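Local coordinates for DNA repair and recombination protein RadB (Thermococcus kodakarensis, PDB 2CVH) that probably takes part in DNA repair and homologous recombination as a RecA-like protein that binds DNA and hydrolyses ATP only very weakly, at residues 20-25 with 147-152; 48-53 with 108-113; 176-181 with 196-201; 192-197 with 204-209. All blocks are in the same frame, centred on the assembly; numbering follows the deposited sequence.

Interaction 1: residues 20-25 with 147-152; sequences GVLTQV and IPVIVI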
loop_
_atom_site.group_PDB
_atom_site.type_symbol
_atom_site.label_atom_id
_atom_site.label_comp_id
_atom_site.label_asym_id
_atom_site.label_seq_id
_atom_site.Cartn_x
_atom_site.Cartn_y
_atom_site.Cartn_z
ATOM N N GLY A 20 -11.412 5.361 -4.321
ATOM C CA GLY A 20 -11.765 6.611 -3.690
ATOM C C GLY A 20 -11.452 6.714 -2.229
ATOM O O GLY A 20 -11.978 7.610 -1.566
ATOM N N VAL A 21 -10.649 5.790 -1.704
ATOM C CA VAL A 21 -10.261 5.832 -0.289
ATOM C C VAL A 21 -8.800 5.439 -0.136
ATOM O O VAL A 21 -8.182 4.912 -1.082
ATOM C CB VAL A 21 -11.145 4.914 0.625
ATOM C CG1 VAL A 21 -12.627 5.322 0.524
ATOM C CG2 VAL A 21 -10.971 3.473 0.270
ATOM N N LEU A 22 -8.214 5.830 0.993
ATOM C CA LEU A 22 -6.839 5.489 1.279
ATOM C C LEU A 22 -6.851 4.267 2.186
ATOM O O LEU A 22 -7.516 4.266 3.224
ATOM C CB LEU A 22 -6.100 6.606 1.991
ATOM C CG LEU A 22 -5.904 7.985 1.356
ATOM C CD1 LEU A 22 -4.625 8.582 1.915
ATOM C CD2 LEU A 22 -5.807 7.918 -0.139
ATOM N N THR A 23 -6.244 3.185 1.715
ATOM C CA THR A 23 -6.128 1.977 2.504
ATOM C C THR A 23 -4.671 1.929 2.937
ATOM O O THR A 23 -3.772 2.070 2.108
ATOM C CB THR A 23 -6.447 0.704 1.701
ATOM O OG1 THR A 23 -7.805 0.742 1.232
ATOM C CG2 THR A 23 -6.264 -0.551 2.595
ATOM N N GLN A 24 -4.428 1.913 4.242
ATOM C CA GLN A 24 -3.061 1.792 4.733
ATOM C C GLN A 24 -2.796 0.289 4.833
ATOM O O GLN A 24 -3.695 -0.495 5.176
ATOM C CB GLN A 24 -2.898 2.418 6.124
ATOM C CG GLN A 24 -1.579 2.040 6.794
ATOM C CD GLN A 24 -1.383 2.619 8.185
ATOM O OE1 GLN A 24 -0.273 2.979 8.559
ATOM N NE2 GLN A 24 -2.443 2.710 8.947
ATOM N N VAL A 25 -1.616 -0.131 4.416
ATOM C CA VAL A 25 -1.235 -1.534 4.527
ATOM C C VAL A 25 0.091 -1.407 5.213
ATOM O O VAL A 25 0.995 -0.805 4.675
ATOM C CB VAL A 25 -1.064 -2.263 3.173
ATOM C CG1 VAL A 25 -0.623 -3.714 3.423
ATOM C CG2 VAL A 25 -2.373 -2.284 2.418
ATOM N N ILE A 147 -10.231 5.697 -7.709
ATOM C CA ILE A 147 -9.341 4.545 -7.744
ATOM C C ILE A 147 -8.747 4.461 -6.345
ATOM O O ILE A 147 -8.838 5.419 -5.572
ATOM C CB ILE A 147 -8.192 4.676 -8.778
ATOM C CG1 ILE A 147 -7.419 5.973 -8.555
ATOM C CG2 ILE A 147 -8.732 4.517 -10.204
ATOM C CD1 ILE A 147 -6.141 6.063 -9.405
ATOM N N PRO A 148 -8.178 3.293 -5.991
ATOM C CA PRO A 148 -7.586 3.140 -4.668
ATOM C C PRO A 148 -6.211 3.756 -4.574
ATOM O O PRO A 148 -5.510 3.907 -5.581
ATOM C CB PRO A 148 -7.481 1.618 -4.517
ATOM C CG PRO A 148 -8.507 1.072 -5.505
ATOM C CD PRO A 148 -8.291 1.993 -6.672
ATOM N N VAL A 149 -5.880 4.201 -3.370
ATOM C CA VAL A 149 -4.563 4.710 -3.066
ATOM C C VAL A 149 -4.085 3.860 -1.880
ATOM O O VAL A 149 -4.672 3.911 -0.799
ATOM C CB VAL A 149 -4.553 6.183 -2.658
ATOM C CG1 VAL A 149 -3.140 6.597 -2.294
ATOM C CG2 VAL A 149 -5.024 7.055 -3.810
ATOM N N ILE A 150 -3.084 3.017 -2.124
ATOM C CA ILE A 150 -2.504 2.175 -1.090
ATOM C C ILE A 150 -1.346 2.931 -0.493
ATOM O O ILE A 150 -0.475 3.444 -1.206
ATOM C CB ILE A 150 -1.990 0.827 -1.654
ATOM C CG1 ILE A 150 -3.163 -0.022 -2.146
ATOM C CG2 ILE A 150 -1.180 0.082 -0.569
ATOM C CD1 ILE A 150 -2.758 -1.189 -3.062
ATOM N N VAL A 151 -1.366 3.045 0.826
ATOM C CA VAL A 151 -0.325 3.734 1.561
ATOM C C VAL A 151 0.401 2.660 2.391
ATOM O O VAL A 151 -0.161 2.063 3.308
ATOM C CB VAL A 151 -0.939 4.823 2.484
ATOM C CG1 VAL A 151 0.117 5.393 3.361
ATOM C CG2 VAL A 151 -1.562 5.934 1.649
ATOM N N ILE A 152 1.631 2.370 2.013
ATOM C CA ILE A 152 2.414 1.366 2.689
ATOM C C ILE A 152 3.291 2.011 3.749
ATOM O O ILE A 152 3.853 3.068 3.524
ATOM C CB ILE A 152 3.239 0.568 1.654
ATOM C CG1 ILE A 152 2.317 -0.380 0.894
ATOM C CG2 ILE A 152 4.400 -0.178 2.313
ATOM C CD1 ILE A 152 2.962 -1.006 -0.341
#

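Interaction 2: residues 48-53 with 108-113; sequences VAYVDT and LVVVDS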
loop_
_atom_site.group_PDB
_atom_site.type_symbol
_atom_site.label_atom_id
_atom_site.label_comp_id
_atom_site.label_asym_id
_atom_site.label_seq_id
_atom_site.Cartn_x
_atom_site.Cartn_y
_atom_site.Cartn_z
ATOM N N VAL A 48 -0.170 2.137 -12.966
ATOM C CA VAL A 48 -0.057 2.206 -11.536
ATOM C C VAL A 48 0.984 3.254 -11.268
ATOM O O VAL A 48 2.106 3.134 -11.776
ATOM C CB VAL A 48 0.489 0.888 -10.960
ATOM C CG1 VAL A 48 0.737 1.013 -9.455
ATOM C CG2 VAL A 48 -0.449 -0.226 -11.242
ATOM N N ALA A 49 0.613 4.288 -10.509
ATOM C CA ALA A 49 1.560 5.340 -10.138
ATOM C C ALA A 49 2.180 4.769 -8.878
ATOM O O ALA A 49 1.472 4.499 -7.916
ATOM C CB ALA A 49 0.834 6.658 -9.830
ATOM N N TYR A 50 3.490 4.590 -8.868
ATOM C CA TYR A 50 4.136 3.998 -7.727
ATOM C C TYR A 50 5.217 4.926 -7.203
ATOM O O TYR A 50 6.242 5.135 -7.837
ATOM C CB TYR A 50 4.690 2.620 -8.142
ATOM C CG TYR A 50 4.962 1.660 -7.000
ATOM C CD1 TYR A 50 5.952 1.947 -6.038
ATOM C CD2 TYR A 50 4.244 0.459 -6.884
ATOM C CE1 TYR A 50 6.223 1.063 -4.979
ATOM C CE2 TYR A 50 4.509 -0.437 -5.833
ATOM C CZ TYR A 50 5.498 -0.125 -4.880
ATOM O OH TYR A 50 5.741 -0.973 -3.810
ATOM N N VAL A 51 4.945 5.547 -6.065
ATOM C CA VAL A 51 5.893 6.463 -5.441
ATOM C C VAL A 51 6.721 5.613 -4.495
ATOM O O VAL A 51 6.253 5.207 -3.426
ATOM C CB VAL A 51 5.164 7.592 -4.680
ATOM C CG1 VAL A 51 6.170 8.534 -4.058
ATOM C CG2 VAL A 51 4.236 8.351 -5.643
ATOM N N ASP A 52 7.932 5.295 -4.934
ATOM C CA ASP A 52 8.812 4.447 -4.169
ATOM C C ASP A 52 9.922 5.199 -3.510
ATOM O O ASP A 52 11.002 5.351 -4.073
ATOM C CB ASP A 52 9.388 3.351 -5.053
ATOM C CG ASP A 52 10.023 2.228 -4.249
ATOM O OD1 ASP A 52 9.837 2.151 -3.009
ATOM O OD2 ASP A 52 10.710 1.401 -4.859
ATOM N N THR A 53 9.675 5.611 -2.283
ATOM C CA THR A 53 10.653 6.353 -1.517
ATOM C C THR A 53 11.580 5.401 -0.778
ATOM O O THR A 53 12.712 5.744 -0.480
ATOM C CB THR A 53 9.938 7.266 -0.503
ATOM O OG1 THR A 53 8.722 7.754 -1.087
ATOM C CG2 THR A 53 10.803 8.466 -0.156
ATOM N N LEU A 108 -4.506 2.386 -10.153
ATOM C CA LEU A 108 -4.039 2.403 -8.776
ATOM C C LEU A 108 -2.865 3.328 -8.544
ATOM O O LEU A 108 -2.066 3.571 -9.446
ATOM C CB LEU A 108 -3.567 0.969 -8.433
ATOM C CG LEU A 108 -3.068 0.543 -7.045
ATOM C CD1 LEU A 108 -4.283 0.473 -6.115
ATOM C CD2 LEU A 108 -2.366 -0.832 -7.122
ATOM N N VAL A 109 -2.749 3.806 -7.306
ATOM C CA VAL A 109 -1.633 4.653 -6.877
ATOM C C VAL A 109 -1.083 3.903 -5.657
ATOM O O VAL A 109 -1.856 3.352 -4.875
ATOM C CB VAL A 109 -2.092 6.100 -6.425
ATOM C CG1 VAL A 109 -0.903 6.910 -5.933
ATOM C CG2 VAL A 109 -2.780 6.842 -7.576
ATOM N N VAL A 110 0.234 3.866 -5.509
ATOM C CA VAL A 110 0.875 3.203 -4.382
ATOM C C VAL A 110 1.944 4.141 -3.902
ATOM O O VAL A 110 2.697 4.677 -4.712
ATOM C CB VAL A 110 1.574 1.853 -4.773
ATOM C CG1 VAL A 110 2.247 1.255 -3.544
ATOM C CG2 VAL A 110 0.568 0.860 -5.399
ATOM N N VAL A 111 1.957 4.426 -2.606
ATOM C CA VAL A 111 2.999 5.283 -2.056
ATOM C C VAL A 111 3.745 4.382 -1.091
ATOM O O VAL A 111 3.126 3.611 -0.360
ATOM C CB VAL A 111 2.438 6.542 -1.349
ATOM C CG1 VAL A 111 3.597 7.430 -0.896
ATOM C CG2 VAL A 111 1.528 7.326 -2.307
ATOM N N ASP A 112 5.069 4.436 -1.118
ATOM C CA ASP A 112 5.870 3.568 -0.272
ATOM C C ASP A 112 7.114 4.318 0.147
ATOM O O ASP A 112 8.126 4.258 -0.536
ATOM C CB ASP A 112 6.237 2.314 -1.086
ATOM C CG ASP A 112 6.985 1.256 -0.280
ATOM O OD1 ASP A 112 7.421 1.512 0.865
ATOM O OD2 ASP A 112 7.133 0.141 -0.824
ATOM N N SER A 113 7.093 4.937 1.316
ATOM C CA SER A 113 5.966 4.916 2.231
ATOM C C SER A 113 5.828 6.308 2.817
ATOM O O SER A 113 4.850 6.997 2.560
ATOM C CB SER A 113 6.263 3.922 3.352
ATOM O OG SER A 113 7.532 4.160 3.939
#

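Interaction 3: residues 176-181 with 196-201; sequences CKDILR and ERHRFR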
loop_
_atom_site.group_PDB
_atom_site.type_symbol
_atom_site.label_atom_id
_atom_site.label_comp_id
_atom_site.label_asym_id
_atom_site.label_seq_id
_atom_site.Cartn_x
_atom_site.Cartn_y
_atom_site.Cartn_z
ATOM N N CYS A 176 -6.925 7.371 6.501
ATOM C CA CYS A 176 -7.047 6.099 5.815
ATOM C C CYS A 176 -8.273 5.405 6.363
ATOM O O CYS A 176 -8.333 5.061 7.537
ATOM C CB CYS A 176 -5.791 5.253 6.030
ATOM S SG CYS A 176 -4.271 6.000 5.336
ATOM N N LYS A 177 -9.289 5.289 5.522
ATOM C CA LYS A 177 -10.542 4.660 5.903
ATOM C C LYS A 177 -10.398 3.169 6.145
ATOM O O LYS A 177 -11.094 2.598 6.982
ATOM C CB LYS A 177 -11.602 4.919 4.831
ATOM C CG LYS A 177 -12.647 5.979 5.217
ATOM C CD LYS A 177 -12.001 7.229 5.778
ATOM C CE LYS A 177 -13.012 8.265 6.169
ATOM N NZ LYS A 177 -12.272 9.375 6.833
ATOM N N ASP A 178 -9.533 2.532 5.371
ATOM C CA ASP A 178 -9.301 1.105 5.503
ATOM C C ASP A 178 -7.861 0.902 5.953
ATOM O O ASP A 178 -6.956 1.627 5.519
ATOM C CB ASP A 178 -9.553 0.395 4.174
ATOM C CG ASP A 178 -10.969 0.562 3.678
ATOM O OD1 ASP A 178 -11.812 1.017 4.474
ATOM O OD2 ASP A 178 -11.237 0.229 2.498
ATOM N N ILE A 179 -7.655 -0.052 6.858
ATOM C CA ILE A 179 -6.329 -0.322 7.386
ATOM C C ILE A 179 -6.139 -1.823 7.525
ATOM O O ILE A 179 -6.964 -2.515 8.142
ATOM C CB ILE A 179 -6.110 0.350 8.775
ATOM C CG1 ILE A 179 -6.351 1.866 8.684
ATOM C CG2 ILE A 179 -4.694 0.078 9.286
ATOM C CD1 ILE A 179 -5.849 2.659 9.882
ATOM N N LEU A 180 -5.069 -2.320 6.919
ATOM C CA LEU A 180 -4.726 -3.729 6.971
ATOM C C LEU A 180 -3.350 -3.879 7.617
ATOM O O LEU A 180 -2.380 -3.199 7.228
ATOM C CB LEU A 180 -4.659 -4.308 5.563
ATOM C CG LEU A 180 -5.814 -5.030 4.898
ATOM C CD1 LEU A 180 -5.356 -5.434 3.500
ATOM C CD2 LEU A 180 -6.197 -6.249 5.693
ATOM N N ARG A 181 -3.258 -4.767 8.605
ATOM C CA ARG A 181 -1.979 -5.020 9.271
ATOM C C ARG A 181 -1.524 -6.388 8.758
ATOM O O ARG A 181 -2.339 -7.320 8.667
ATOM C CB ARG A 181 -2.144 -5.079 10.792
ATOM C CG ARG A 181 -0.819 -5.168 11.540
ATOM C CD ARG A 181 -1.004 -5.390 13.052
ATOM N NE ARG A 181 -1.337 -6.775 13.380
ATOM C CZ ARG A 181 -2.342 -7.152 14.172
ATOM N NH1 ARG A 181 -3.136 -6.243 14.731
ATOM N NH2 ARG A 181 -2.552 -8.445 14.425
ATOM N N GLU A 196 -7.958 -4.052 10.476
ATOM C CA GLU A 196 -8.120 -3.257 11.679
ATOM C C GLU A 196 -9.130 -2.148 11.544
ATOM O O GLU A 196 -9.692 -1.672 12.534
ATOM C CB GLU A 196 -6.789 -2.652 12.066
ATOM C CG GLU A 196 -5.745 -3.684 12.174
ATOM C CD GLU A 196 -4.588 -3.183 12.934
ATOM O OE1 GLU A 196 -4.111 -2.077 12.602
ATOM O OE2 GLU A 196 -4.190 -3.879 13.889
ATOM N N ARG A 197 -9.358 -1.719 10.317
ATOM C CA ARG A 197 -10.284 -0.651 10.110
ATOM C C ARG A 197 -10.817 -0.740 8.714
ATOM O O ARG A 197 -10.077 -0.987 7.750
ATOM C CB ARG A 197 -9.578 0.683 10.344
ATOM C CG ARG A 197 -10.497 1.879 10.207
ATOM C CD ARG A 197 -10.172 2.913 11.254
ATOM N NE ARG A 197 -9.144 3.848 10.838
ATOM C CZ ARG A 197 -8.321 4.475 11.675
ATOM N NH1 ARG A 197 -8.381 4.267 12.984
ATOM N NH2 ARG A 197 -7.468 5.356 11.203
ATOM N N HIS A 198 -12.127 -0.624 8.610
ATOM C CA HIS A 198 -12.747 -0.659 7.318
ATOM C C HIS A 198 -14.064 0.031 7.444
ATOM O O HIS A 198 -14.634 0.130 8.531
ATOM C CB HIS A 198 -12.949 -2.076 6.825
ATOM C CG HIS A 198 -13.123 -2.171 5.342
ATOM N ND1 HIS A 198 -14.359 -2.163 4.728
ATOM C CD2 HIS A 198 -12.208 -2.284 4.351
ATOM C CE1 HIS A 198 -14.201 -2.272 3.423
ATOM N NE2 HIS A 198 -12.906 -2.346 3.168
ATOM N N ARG A 199 -14.572 0.454 6.306
ATOM C CA ARG A 199 -15.811 1.186 6.263
ATOM C C ARG A 199 -17.073 0.366 6.412
ATOM O O ARG A 199 -18.063 0.858 6.949
ATOM C CB ARG A 199 -15.843 2.023 4.987
ATOM C CG ARG A 199 -14.747 3.089 4.962
ATOM C CD ARG A 199 -13.830 2.928 3.767
ATOM N NE ARG A 199 -14.582 2.843 2.521
ATOM C CZ ARG A 199 -14.635 1.762 1.756
ATOM N NH1 ARG A 199 -13.971 0.666 2.109
ATOM N NH2 ARG A 199 -15.364 1.780 0.646
ATOM N N PHE A 200 -17.066 -0.866 5.918
ATOM C CA PHE A 200 -18.266 -1.678 6.015
ATOM C C PHE A 200 -18.004 -3.138 6.368
ATOM O O PHE A 200 -18.887 -3.812 6.883
ATOM C CB PHE A 200 -19.099 -1.564 4.727
ATOM C CG PHE A 200 -18.465 -2.218 3.520
ATOM C CD1 PHE A 200 -18.756 -3.547 3.197
ATOM C CD2 PHE A 200 -17.549 -1.526 2.727
ATOM C CE1 PHE A 200 -18.140 -4.178 2.109
ATOM C CE2 PHE A 200 -16.929 -2.156 1.635
ATOM C CZ PHE A 200 -17.225 -3.484 1.331
ATOM N N ARG A 201 -16.806 -3.635 6.079
ATOM C CA ARG A 201 -16.470 -5.024 6.376
ATOM C C ARG A 201 -16.185 -5.152 7.858
ATOM O O ARG A 201 -15.610 -4.229 8.453
ATOM C CB ARG A 201 -15.203 -5.441 5.616
ATOM C CG ARG A 201 -15.399 -5.775 4.128
ATOM C CD ARG A 201 -16.251 -7.002 3.969
ATOM N NE ARG A 201 -15.642 -8.171 4.591
ATOM C CZ ARG A 201 -16.305 -9.261 4.968
ATOM N NH1 ARG A 201 -17.621 -9.345 4.805
ATOM N NH2 ARG A 201 -15.631 -10.306 5.441
#

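Interaction 4: residues 192-197 with 204-209; sequences VAVLER and GLMAYF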
loop_
_atom_site.group_PDB
_atom_site.type_symbol
_atom_site.label_atom_id
_atom_site.label_comp_id
_atom_site.label_asym_id
_atom_site.label_seq_id
_atom_site.Cartn_x
_atom_site.Cartn_y
_atom_site.Cartn_z
ATOM N N VAL A 192 -0.451 -13.367 7.742
ATOM C CA VAL A 192 -1.866 -13.161 8.029
ATOM C C VAL A 192 -2.119 -11.654 7.978
ATOM O O VAL A 192 -1.273 -10.860 8.397
ATOM C CB VAL A 192 -2.278 -13.745 9.426
ATOM C CG1 VAL A 192 -1.523 -13.017 10.550
ATOM C CG2 VAL A 192 -3.842 -13.695 9.626
ATOM N N ALA A 193 -3.225 -11.258 7.371
ATOM C CA ALA A 193 -3.573 -9.844 7.329
ATOM C C ALA A 193 -4.757 -9.628 8.308
ATOM O O ALA A 193 -5.648 -10.465 8.413
ATOM C CB ALA A 193 -3.979 -9.432 5.900
ATOM N N VAL A 194 -4.735 -8.536 9.052
ATOM C CA VAL A 194 -5.828 -8.243 9.948
ATOM C C VAL A 194 -6.432 -6.918 9.507
ATOM O O VAL A 194 -5.713 -5.929 9.313
ATOM C CB VAL A 194 -5.354 -8.139 11.410
ATOM C CG1 VAL A 194 -6.543 -7.840 12.333
ATOM C CG2 VAL A 194 -4.678 -9.436 11.841
ATOM N N LEU A 195 -7.740 -6.944 9.261
ATOM C CA LEU A 195 -8.510 -5.762 8.858
ATOM C C LEU A 195 -8.831 -4.982 10.131
ATOM O O LEU A 195 -9.834 -5.241 10.795
ATOM C CB LEU A 195 -9.814 -6.183 8.191
ATOM C CG LEU A 195 -10.583 -5.072 7.492
ATOM C CD1 LEU A 195 -9.692 -4.351 6.475
ATOM C CD2 LEU A 195 -11.778 -5.654 6.827
ATOM N N GLU A 196 -7.958 -4.052 10.476
ATOM C CA GLU A 196 -8.120 -3.257 11.679
ATOM C C GLU A 196 -9.130 -2.148 11.544
ATOM O O GLU A 196 -9.692 -1.672 12.534
ATOM C CB GLU A 196 -6.789 -2.652 12.066
ATOM C CG GLU A 196 -5.745 -3.684 12.174
ATOM C CD GLU A 196 -4.588 -3.183 12.934
ATOM O OE1 GLU A 196 -4.111 -2.077 12.602
ATOM O OE2 GLU A 196 -4.190 -3.879 13.889
ATOM N N ARG A 197 -9.358 -1.719 10.317
ATOM C CA ARG A 197 -10.284 -0.651 10.110
ATOM C C ARG A 197 -10.817 -0.740 8.714
ATOM O O ARG A 197 -10.077 -0.987 7.750
ATOM C CB ARG A 197 -9.578 0.683 10.344
ATOM C CG ARG A 197 -10.497 1.879 10.207
ATOM C CD ARG A 197 -10.172 2.913 11.254
ATOM N NE ARG A 197 -9.144 3.848 10.838
ATOM C CZ ARG A 197 -8.321 4.475 11.675
ATOM N NH1 ARG A 197 -8.381 4.267 12.984
ATOM N NH2 ARG A 197 -7.468 5.356 11.203
ATOM N N GLY A 204 -11.331 -6.549 12.616
ATOM C CA GLY A 204 -10.711 -7.564 13.435
ATOM C C GLY A 204 -10.575 -8.892 12.703
ATOM O O GLY A 204 -9.878 -9.786 13.197
ATOM N N LEU A 205 -11.286 -9.058 11.582
ATOM C CA LEU A 205 -11.199 -10.289 10.795
ATOM C C LEU A 205 -9.804 -10.457 10.142
ATOM O O LEU A 205 -9.046 -9.494 10.026
ATOM C CB LEU A 205 -12.332 -10.382 9.774
ATOM C CG LEU A 205 -13.632 -11.080 10.191
ATOM C CD1 LEU A 205 -14.102 -10.582 11.550
ATOM C CD2 LEU A 205 -14.711 -10.852 9.136
ATOM N N MET A 206 -9.480 -11.689 9.741
ATOM C CA MET A 206 -8.168 -12.040 9.190
ATOM C C MET A 206 -8.245 -12.862 7.926
ATOM O O MET A 206 -9.236 -13.530 7.680
ATOM C CB MET A 206 -7.405 -12.932 10.169
ATOM C CG MET A 206 -7.403 -12.447 11.582
ATOM S SD MET A 206 -6.986 -13.781 12.701
ATOM C CE MET A 206 -5.841 -12.865 13.633
ATOM N N ALA A 207 -7.112 -12.920 7.222
ATOM C CA ALA A 207 -6.969 -13.685 5.986
ATOM C C ALA A 207 -5.536 -14.186 5.986
ATOM O O ALA A 207 -4.590 -13.416 6.190
ATOM C CB ALA A 207 -7.205 -12.796 4.765
ATOM N N TYR A 208 -5.381 -15.492 5.836
ATOM C CA TYR A 208 -4.058 -16.109 5.790
ATOM C C TYR A 208 -3.588 -16.149 4.321
ATOM O O TYR A 208 -4.399 -16.330 3.392
ATOM C CB TYR A 208 -4.128 -17.539 6.354
ATOM C CG TYR A 208 -4.384 -17.571 7.843
ATOM C CD1 TYR A 208 -3.361 -17.275 8.747
ATOM C CD2 TYR A 208 -5.671 -17.816 8.345
ATOM C CE1 TYR A 208 -3.618 -17.208 10.124
ATOM C CE2 TYR A 208 -5.937 -17.754 9.726
ATOM C CZ TYR A 208 -4.907 -17.448 10.602
ATOM O OH TYR A 208 -5.153 -17.364 11.953
ATOM N N PHE A 209 -2.298 -15.954 4.098
ATOM C CA PHE A 209 -1.787 -16.024 2.743
ATOM C C PHE A 209 -0.319 -16.423 2.820
ATOM O O PHE A 209 0.239 -16.500 3.917
ATOM C CB PHE A 209 -2.001 -14.668 2.012
ATOM C CG PHE A 209 -1.195 -13.506 2.587
ATOM C CD1 PHE A 209 -1.685 -12.751 3.662
ATOM C CD2 PHE A 209 0.023 -13.133 2.015
ATOM C CE1 PHE A 209 -0.975 -11.652 4.144
ATOM C CE2 PHE A 209 0.738 -12.029 2.498
ATOM C CZ PHE A 209 0.232 -11.290 3.566
#

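Interaction 1: residues 20-25 with 147-152
The flat groups that meet here are peptide units: Gly20 N stands above the carbonyl plane of Ile147, 70° out of it, with N to O 2.9 Å. Farther on, Thr23 N meets Val149 O at 3.1 Å and Val151 N meets Thr23 O at 2.9 Å, both nearly along the C=O axis. Val25 N approaches Val151 O tilted 26° from its plane. These bonds, with a weak one from Val149 N to Val21 O, join two parallel strands whose directions differ by 29°. On the face carrying Leu22, Gln24, Val149 and Val151, Leu22 lies beside Val149, and its CD2 presses on Val149 CB at 3.3 Å, tighter than usual. Its other methyl, CD1, reaches Val151 CG2 at 4.1 Å, and Leu138 of helix 128-145 covers Leu22 and Val149. On the reverse face Val25 holds CG2 anti to its own carbonyl carbon, 4.0 Å from Ile150 CG2; Phe17 touches both residues. The pairing is that of central parallel strands in a RecA-like P-loop core: strand 22-26 leads directly into the predicted ATP-binding P-loop, Gly27 to Thr34, and Ile152 touches Lys33 at the start of helix 33-44.

Interaction 2: residues 48-53 with 108-113
Backbone bonds join Ala49 to Leu108 and Val110, with Ala49 N to Leu108 O at 3.0 Å and Val110 N to Ala49 O at 2.8 Å. Val51 repeats the pattern with Val110 and Asp112, and Thr53 N closes the series on Asp112 O at 2.7 Å, so two parallel strands, only 8° apart in direction, run in step. Among the apolar contacts, Tyr50 is central: chi1 -159° sets CG anti to the backbone N, and Val110 CG1 lies over one face of the ring in a CH-pi contact, 3.9 Å from the centroid and displaced toward the CE2 rim. Val48 CG1 touches Val110 CG2 on the same side of the sheet; on the other, Val51 CB meets Val111 CG1 at 4.1 Å. Polar contacts gather at the C-terminal ends. Tyr50 OH makes a weak bond of 3.5 Å to Asp112 OD2, while Asp52 OD1, a like charge, stands 4.0 Å from that same oxygen. The backbone N-H groups of Gly56 and Phe57 hold the Asp52 carboxylate. Leu108 and three valines followed by Asp112 are consistent with a Walker B strand; with Glu54 also near Asp112, the strand ends probably form an acidic cluster beside Thr34 of the predicted ATP site.

Interaction 3: residues 176-181 with 196-201
Ile179 pairs with Arg197 across an antiparallel strand pair distorted by a classic beta bulge. Ile179 N gives a bond of 2.7 Å to Arg197 O, whereas Ile179 O receives two weak ones, from Glu196 N at 3.0 Å and Arg197 N at 3.3 Å. Glu196 and Arg197 both face Ile179, and its one carbonyl takes both of their N-H groups. Ile179 CD1 lies over one face of the Arg197 guanidinium, 3.4 Å from NH2, while Tyr174 makes a cation-pi contact with the same group. Arg197 NE is buried here and finds no partner in the model. At the far end Arg181 NH1 bridges to Glu196 OE2 at 2.7 Å, meeting it on the anti side with the two planes 82° apart; Glu196 OE1 turns to Tyr26 OH instead. Where strand 190-197 ends, His198 holds CG anti to its backbone N (chi1 -159°), and the Asp178 carboxylate lies over one face of its ring, planes 17° apart. Asp178 OD2 forms a salt bridge of 2.8 Å with Arg199 NH1. His198 ND1 accepts from the backbone N of both Phe200 and Arg201, each at 3.2 Å. An alanine in place of His198 would probably leave these two N-H groups without their acceptor and the Asp178 carboxylate without the ring that flanks it. Two N-H groups directed at ND1 are consistent with a neutral His198 protonated on NE2.

Interaction 4: residues 192-197 with 204-209
Val192 meets Tyr208 through an unusual first torsion: chi1 63° wedges CG1 between the backbone N and the carbonyl carbon, the crowded position, and CG2 is left anti to the N. That methyl makes a CH-pi contact over one face of the Tyr208 ring, offset toward its rim, 3.6 Å from CE1, and it also touches Met206 CB at 3.7 Å. Phe209 likewise has CG between its N and carbonyl carbon, chi1 66°, and its CE1 comes within 4.1 Å of Ala193 CB, with the ring edge toward Ala193 N. Val194 and Met206 point the same way side by side, Val194 CG2 being 4.0 Å from Met206 CE, while CG1 of Val194 rests near Leu205 O. An alanine at Val194 would probably open a gap beside Met206 CG and CE and leave the end of Met206 freer to turn. The antiparallel backbones are joined by a reciprocal pair between Ala193 and Ala207, by Leu195 N to Leu205 O, and by Gly204 N to Leu195 O at 2.7 Å. Gly204 adopts a positive phi in which a CB would jam against the preceding carbonyl. Leu9 and Ser8 of helix 7-12 cover Ala193 and Ala207 on one face of the hairpin; the other carries the buried Val192 and Val194 with the exposed Met206 and Tyr208. With no charged pair across it, the hairpin relies on backbone bonds and apolar contact.

Overall arrangement
All four contacts belong to one mixed sheet. From interaction 2 the order runs through strands 47-52, 106-112, 149-153, 22-26, 178-184, 190-197 and 206-212, so the parallel half holds interactions 2 and 1 and the antiparallel half interactions 3 and 4. Interactions 1 and 2 lie about 10 Å apart between centres, as do 1 and 3, and 3 and 4; interactions 2 and 4 are about 22 Å apart. Along the chain interaction 2 is nested inside the loop closed by interaction 1, while 3 and 4 follow, sharing Glu196 and Arg197. The sheet thus links the predicted ATP-binding P-loop, which follows strand 22-26, to two hairpins that share strand 190-197.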